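H127A/Y244A mutant of alginate lyase AlyC3 in complex with dimannuronate (Psychromonas sp., PDB 7C8F) probably cleaves the polysaccharide alginate by beta-elimination as a family PL7 lyase, and is seen here as a double mutant holding a dimannuronate. Local coordinates at residues A99-I104 / I120-V125; A66-M71 / M250-F255. All blocks are in the same frame, centred on the assembly; numbering follows the deposited sequence.

Interaction 1 (A99-I104 / I120-V125); sequences AEVEII and ITFLQV. With BEM (beta-D-mannopyranuronic acid), chain D.
Ile103 and Val101 both press on the ring of Phe122, joining the two sheets of the concanavalin-like jelly-roll sandwich of this PL7 lyase. Strands 99-103 and 120-125 run nearly antiparallel with their axes 9.6 Å apart and share no hydrogen bond, the spacing of sheets packed face to face through side chains. Ile103 CD1 sits off-centre against the aromatic system, 4.2 Å from the Phe122 ring centroid and 29° from its normal, as a CH-pi contact. Val101 CG1 reaches another part of the ring, 3.9 Å from Phe122 CD2. The first torsion of Phe122 (chi1 60°) sets CG between the backbone N and the carbonyl carbon, and from there the ring meets both aliphatic partners. An alanine here would probably deprive Ile103 CD1 and Val101 CG1 of their aromatic partner and open a gap between the sheets. Two aliphatic pairs flank the ring: Ile103 CG2 meets Ile120 CD1 at 4.1 Å, and Ala99 CB meets Leu123 CD2 at the same separation. The same ring also meets Phe205 edge-to-face and the ring of Phe158. Phe122 and Leu123 together face Val145, a classic beta bulge, which explains how consecutive residues both turn to Ala99-Ile103. Next along the strand, Gln124 belongs to the glycan pocket; in one of two modelled conformers, and so with some doubt, Gln124 NE2 lies 3.1 Å from mannuronate O6B in a hydrogen bond.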
loop_
_atom_site.group_PDB
_atom_site.type_symbol
_atom_site.label_atom_id
_atom_site.label_comp_id
_atom_site.label_asym_id
_atom_site.label_seq_id
_atom_site.Cartn_x
_atom_site.Cartn_y
_atom_site.Cartn_z
ATOM N N ALA B 99 -3.219 -10.660 26.877
ATOM C CA ALA B 99 -3.552 -12.007 27.183
ATOM C C ALA B 99 -2.625 -12.649 28.204
ATOM O O ALA B 99 -1.556 -12.225 28.389
ATOM C CB ALA B 99 -3.507 -12.819 25.903
ATOM N N GLU B 100 -3.127 -13.687 28.849
ATOM C CA GLU B 100 -2.335 -14.551 29.719
ATOM C C GLU B 100 -2.664 -15.936 29.199
ATOM O O GLU B 100 -3.767 -16.323 29.201
ATOM C CB GLU B 100 -2.622 -14.403 31.184
ATOM C CG GLU B 100 -2.193 -13.075 31.716
ATOM C CD GLU B 100 -2.576 -12.833 33.154
ATOM O OE1 GLU B 100 -3.250 -13.699 33.716
ATOM O OE2 GLU B 100 -2.194 -11.786 33.660
ATOM N N VAL B 101 -1.674 -16.647 28.703
ATOM C CA VAL B 101 -1.855 -17.900 28.046
ATOM C C VAL B 101 -0.937 -19.029 28.486
ATOM O O VAL B 101 0.190 -18.817 28.792
ATOM C CB VAL B 101 -1.514 -17.699 26.550
ATOM C CG1 VAL B 101 -1.892 -18.907 25.735
ATOM C CG2 VAL B 101 -2.171 -16.468 25.999
ATOM N N GLU B 102 -1.489 -20.227 28.462
ATOM C CA GLU B 102 -0.783 -21.463 28.691
ATOM C C GLU B 102 -1.111 -22.428 27.561
ATOM O O GLU B 102 -2.225 -22.688 27.301
ATOM C CB GLU B 102 -1.170 -22.099 30.019
ATOM C CG GLU B 102 -0.397 -23.368 30.321
ATOM C CD GLU B 102 -0.754 -23.973 31.662
ATOM O OE1 GLU B 102 -1.513 -23.385 32.404
ATOM O OE2 GLU B 102 -0.264 -25.050 31.933
ATOM N N ILE B 103 -0.104 -22.939 26.897
ATOM C CA ILE B 103 -0.288 -23.943 25.858
ATOM C C ILE B 103 -0.163 -25.315 26.510
ATOM O O ILE B 103 0.822 -25.596 27.208
ATOM C CB ILE B 103 0.749 -23.768 24.732
ATOM C CG1 ILE B 103 0.741 -22.321 24.215
ATOM C CG2 ILE B 103 0.481 -24.756 23.599
ATOM C CD1 ILE B 103 -0.563 -21.903 23.567
ATOM N N ILE B 104 -1.160 -26.166 26.293
ATOM C CA ILE B 104 -1.281 -27.426 27.018
ATOM C C ILE B 104 -0.635 -28.541 26.212
ATOM O O ILE B 104 -1.059 -28.828 25.087
ATOM C CB ILE B 104 -2.751 -27.751 27.310
ATOM C CG1 ILE B 104 -3.411 -26.593 28.054
ATOM C CG2 ILE B 104 -2.838 -29.033 28.132
ATOM C CD1 ILE B 104 -2.754 -26.273 29.381
ATOM N N ILE B 120 2.222 -23.656 16.871
ATOM C CA ILE B 120 0.850 -23.289 17.223
ATOM C C ILE B 120 0.824 -21.774 17.347
ATOM O O ILE B 120 1.553 -21.209 18.169
ATOM C CB ILE B 120 0.394 -23.936 18.544
ATOM C CG1 ILE B 120 0.321 -25.458 18.399
ATOM C CG2 ILE B 120 -0.986 -23.354 18.970
ATOM C CD1 ILE B 120 0.376 -26.207 19.735
ATOM N N THR B 121 -0.020 -21.116 16.550
ATOM C CA THR B 121 -0.166 -19.667 16.605
ATOM C C THR B 121 -1.343 -19.349 17.501
ATOM O O THR B 121 -2.429 -19.885 17.292
ATOM C CB THR B 121 -0.432 -19.112 15.207
ATOM O OG1 THR B 121 0.685 -19.424 14.368
ATOM C CG2 THR B 121 -0.666 -17.588 15.241
ATOM N N PHE B 122 -1.131 -18.498 18.506
ATOM C CA PHE B 122 -2.195 -18.189 19.454
ATOM C C PHE B 122 -2.513 -16.705 19.609
ATOM O O PHE B 122 -3.545 -16.377 20.207
ATOM C CB PHE B 122 -1.950 -18.871 20.820
ATOM C CG PHE B 122 -0.667 -18.471 21.483
ATOM C CD1 PHE B 122 0.516 -19.158 21.222
ATOM C CD2 PHE B 122 -0.646 -17.413 22.366
ATOM C CE1 PHE B 122 1.714 -18.780 21.829
ATOM C CE2 PHE B 122 0.534 -17.032 22.987
ATOM C CZ PHE B 122 1.727 -17.720 22.716
ATOM N N LEU B 123 -1.691 -15.805 19.072
ATOM C CA LEU B 123 -2.043 -14.394 18.959
ATOM C C LEU B 123 -1.583 -13.920 17.598
ATOM O O LEU B 123 -0.525 -14.347 17.122
ATOM C CB LEU B 123 -1.363 -13.536 20.028
ATOM C CG LEU B 123 -1.616 -13.958 21.480
ATOM C CD1 LEU B 123 -0.621 -13.300 22.418
ATOM C CD2 LEU B 123 -3.042 -13.603 21.903
ATOM N N GLN B 124 -2.349 -13.027 16.972
ATOM C CA GLN B 124 -2.008 -12.582 15.631
ATOM C C GLN B 124 -2.441 -11.135 15.433
ATOM O O GLN B 124 -3.463 -10.699 15.966
ATOM C CB GLN B 124 -2.654 -13.512 14.591
ATOM C CG GLN B 124 -2.260 -13.291 13.141
ATOM C CD GLN B 124 -2.518 -14.523 12.280
ATOM O OE1 GLN B 124 -2.073 -15.625 12.607
ATOM N NE2 GLN B 124 -3.234 -14.341 11.179
ATOM N N VAL B 125 -1.657 -10.402 14.646
ATOM C CA VAL B 125 -2.104 -9.156 14.036
ATOM C C VAL B 125 -2.115 -9.424 12.542
ATOM O O VAL B 125 -1.057 -9.669 11.944
ATOM C CB VAL B 125 -1.191 -7.963 14.363
ATOM C CG1 VAL B 125 -1.710 -6.689 13.670
ATOM C CG2 VAL B 125 -1.056 -7.743 15.868
HETATM C C1 BEM D . -4.792 -16.782 5.630
HETATM C C2 BEM D . -3.777 -16.307 4.606
HETATM O O2 BEM D . -3.458 -14.947 4.834
HETATM C C3 BEM D . -2.544 -17.171 4.661
HETATM O O3 BEM D . -1.554 -16.660 3.824
HETATM C C4 BEM D . -2.015 -17.307 6.082
HETATM O O4 BEM D . -1.076 -18.378 6.097
HETATM C C5 BEM D . -3.137 -17.663 7.029
HETATM O O5 BEM D . -4.249 -16.809 6.916
HETATM C C6 BEM D . -2.587 -17.500 8.389
HETATM O O6B BEM D . -2.819 -16.452 8.990
HETATM O O6A BEM D . -2.084 -18.471 8.930
HETATM O O1 BEM D . -5.888 -15.890 5.714
#

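Interaction 2 (A66-M71 / M250-F255); sequences ALVFKM and MSEAHF
Val68 CG2 covers one face of the His254 ring, 3.8 Å from its centroid and 16° off the normal, a CH-pi contact made with the two side chains lying side by side. His254 NE2 donates to Glu252 OE2 at 2.5 Å, the oxygen lying somewhat out of the imidazole plane; Glu252 OE2 receives the bond on its anti lone pair, which would tend to limit rotation of the imidazole. The opposite side of the sheet carries a second aromatic contact: Phe69 turns its edge toward the face of Phe255 in an offset T-shaped pair, with ring centroids 5.2 Å apart and planes at 68°. Carbonyl oxygens lie near the ring planes, Ala253 O at the edge of Phe69 and Leu67 O at that of Phe255. On the His254 side of the sheet, Lys70 runs alongside Glu252, and its bend (chi3 94°) carries CE to 3.4 Å from Glu252 OE1. The salt bridge from Lys70 NZ to Glu252 OE1 is long, 4.0 Å, but a water accepts from Lys70 NZ at 2.7 Å and donates to Glu252 OE2, so Glu252 answers both lysine and histidine. Ser251 OG, by contrast, is hydrogen-bonded to Asn244. Beneath the side chains, Leu67 with Phe255, Phe69 with Ala253 and Met71 with Ser251 each exchange two N-H to O bonds. This regular register is that of neighbouring antiparallel strands within one sheet of a jelly-roll sandwich.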
loop_
_atom_site.group_PDB
_atom_site.type_symbol
_atom_site.label_atom_id
_atom_site.label_comp_id
_atom_site.label_asym_id
_atom_site.label_seq_id
_atom_site.Cartn_x
_atom_site.Cartn_y
_atom_site.Cartn_z
ATOM N N ALA B 66 -10.479 -20.454 32.872
ATOM C CA ALA B 66 -9.713 -20.156 31.672
ATOM C C ALA B 66 -10.608 -20.283 30.451
ATOM O O ALA B 66 -11.450 -21.184 30.363
ATOM C CB ALA B 66 -8.529 -21.115 31.530
ATOM N N LEU B 67 -10.424 -19.369 29.500
ATOM C CA LEU B 67 -11.047 -19.497 28.192
ATOM C C LEU B 67 -10.219 -20.473 27.369
ATOM O O LEU B 67 -9.025 -20.234 27.123
ATOM C CB LEU B 67 -11.119 -18.128 27.521
ATOM C CG LEU B 67 -11.745 -18.087 26.129
ATOM C CD1 LEU B 67 -13.177 -18.653 26.150
ATOM C CD2 LEU B 67 -11.733 -16.658 25.590
ATOM N N VAL B 68 -10.831 -21.574 26.954
ATOM C CA VAL B 68 -10.133 -22.684 26.316
ATOM C C VAL B 68 -10.442 -22.695 24.830
ATOM O O VAL B 68 -11.611 -22.675 24.433
ATOM C CB VAL B 68 -10.522 -24.026 26.954
ATOM C CG1 VAL B 68 -9.820 -25.176 26.233
ATOM C CG2 VAL B 68 -10.197 -23.995 28.441
ATOM N N PHE B 69 -9.391 -22.714 24.008
ATOM C CA PHE B 69 -9.496 -22.937 22.574
ATOM C C PHE B 69 -8.794 -24.241 22.224
ATOM O O PHE B 69 -7.636 -24.446 22.606
ATOM C CB PHE B 69 -8.799 -21.827 21.772
ATOM C CG PHE B 69 -9.366 -20.450 21.965
ATOM C CD1 PHE B 69 -8.991 -19.665 23.050
ATOM C CD2 PHE B 69 -10.217 -19.905 21.012
ATOM C CE1 PHE B 69 -9.473 -18.378 23.208
ATOM C CE2 PHE B 69 -10.707 -18.617 21.164
ATOM C CZ PHE B 69 -10.338 -17.849 22.252
ATOM N N LYS B 70 -9.452 -25.091 21.442
ATOM C CA LYS B 70 -8.837 -26.295 20.901
ATOM C C LYS B 70 -9.124 -26.403 19.412
ATOM O O LYS B 70 -10.134 -25.892 18.920
ATOM C CB LYS B 70 -9.402 -27.544 21.600
ATOM C CG LYS B 70 -9.176 -27.545 23.109
ATOM C CD LYS B 70 -10.001 -28.624 23.819
ATOM C CE LYS B 70 -9.215 -29.900 24.016
ATOM N NZ LYS B 70 -10.010 -30.891 24.802
ATOM N N MET B 71 -8.238 -27.081 18.692
ATOM C CA MET B 71 -8.495 -27.437 17.305
ATOM C C MET B 71 -7.567 -28.562 16.879
ATOM O O MET B 71 -6.396 -28.599 17.278
ATOM C CB MET B 71 -8.307 -26.236 16.366
ATOM C CG MET B 71 -8.659 -26.509 14.895
ATOM S SD MET B 71 -10.274 -27.289 14.649
ATOM C CE MET B 71 -11.355 -26.177 15.556
ATOM N N MET B 250 -3.981 -32.323 18.042
ATOM C CA MET B 250 -4.890 -31.298 18.543
ATOM C C MET B 250 -4.142 -30.325 19.442
ATOM O O MET B 250 -3.410 -30.737 20.348
ATOM C CB MET B 250 -6.071 -31.888 19.313
ATOM C CG MET B 250 -7.110 -30.817 19.627
ATOM S SD MET B 250 -8.521 -31.397 20.563
ATOM C CE MET B 250 -9.338 -32.425 19.344
ATOM N N SER B 251 -4.338 -29.038 19.193
ATOM C CA SER B 251 -3.777 -27.998 20.037
ATOM C C SER B 251 -4.795 -27.586 21.092
ATOM O O SER B 251 -6.004 -27.780 20.936
ATOM C CB SER B 251 -3.427 -26.781 19.188
ATOM O OG SER B 251 -4.601 -26.312 18.552
ATOM N N GLU B 252 -4.292 -26.986 22.166
ATOM C CA GLU B 252 -5.129 -26.559 23.276
ATOM C C GLU B 252 -4.436 -25.398 23.965
ATOM O O GLU B 252 -3.297 -25.540 24.428
ATOM C CB GLU B 252 -5.367 -27.703 24.268
ATOM C CG GLU B 252 -6.189 -27.284 25.467
ATOM C CD GLU B 252 -6.590 -28.456 26.337
ATOM O OE1 GLU B 252 -6.389 -29.612 25.903
ATOM O OE2 GLU B 252 -7.107 -28.215 27.448
ATOM N N ALA B 253 -5.103 -24.249 24.012
ATOM C CA ALA B 253 -4.606 -23.068 24.700
ATOM C C ALA B 253 -5.612 -22.638 25.756
ATOM O O ALA B 253 -6.822 -22.598 25.493
ATOM C CB ALA B 253 -4.368 -21.913 23.720
ATOM N N HIS B 254 -5.108 -22.304 26.942
ATOM C CA HIS B 254 -5.919 -21.808 28.050
ATOM C C HIS B 254 -5.580 -20.345 28.293
ATOM O O HIS B 254 -4.426 -20.013 28.585
ATOM C CB HIS B 254 -5.680 -22.635 29.317
ATOM C CG HIS B 254 -6.240 -24.019 29.233
ATOM N ND1 HIS B 254 -6.503 -24.781 30.353
ATOM C CD2 HIS B 254 -6.591 -24.783 28.169
ATOM C CE1 HIS B 254 -6.991 -25.951 29.982
ATOM N NE2 HIS B 254 -7.052 -25.980 28.662
ATOM N N PHE B 255 -6.573 -19.468 28.145
ATOM C CA PHE B 255 -6.391 -18.036 28.356
ATOM C C PHE B 255 -6.993 -17.663 29.708
ATOM O O PHE B 255 -8.220 -17.611 29.856
ATOM C CB PHE B 255 -7.110 -17.242 27.265
ATOM C CG PHE B 255 -6.394 -17.204 25.930
ATOM C CD1 PHE B 255 -6.324 -18.328 25.117
ATOM C CD2 PHE B 255 -5.853 -16.016 25.461
ATOM C CE1 PHE B 255 -5.681 -18.282 23.874
ATOM C CE2 PHE B 255 -5.216 -15.959 24.205
ATOM C CZ PHE B 255 -5.130 -17.091 23.421
HETATM O O HOH W 1 -9.869 -29.613 27.127
#

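How the interactions relate
Interaction 1 spans the two sheets, whereas interaction 2 joins neighbours within one, and both include buried aromatic packing. Strand 93-103 lies beside strand 250-264, so the contacts meet directly: Glu102 O to His254 N and Ile104 N to Glu252 O are probable hydrogen bonds, each 2.9 Å. Val101 CG2 also packs 3.6 Å from Phe255 CE2, carrying the hydrophobic interior from one contact into the other. Interaction 1 is apolar across its interface, near the chain's centre; interaction 2 adds backbone bonding and a partly exposed polar face with Lys70, Glu252 and His254. In sequence, both segments of interaction 1 fall between the two strands paired in interaction 2.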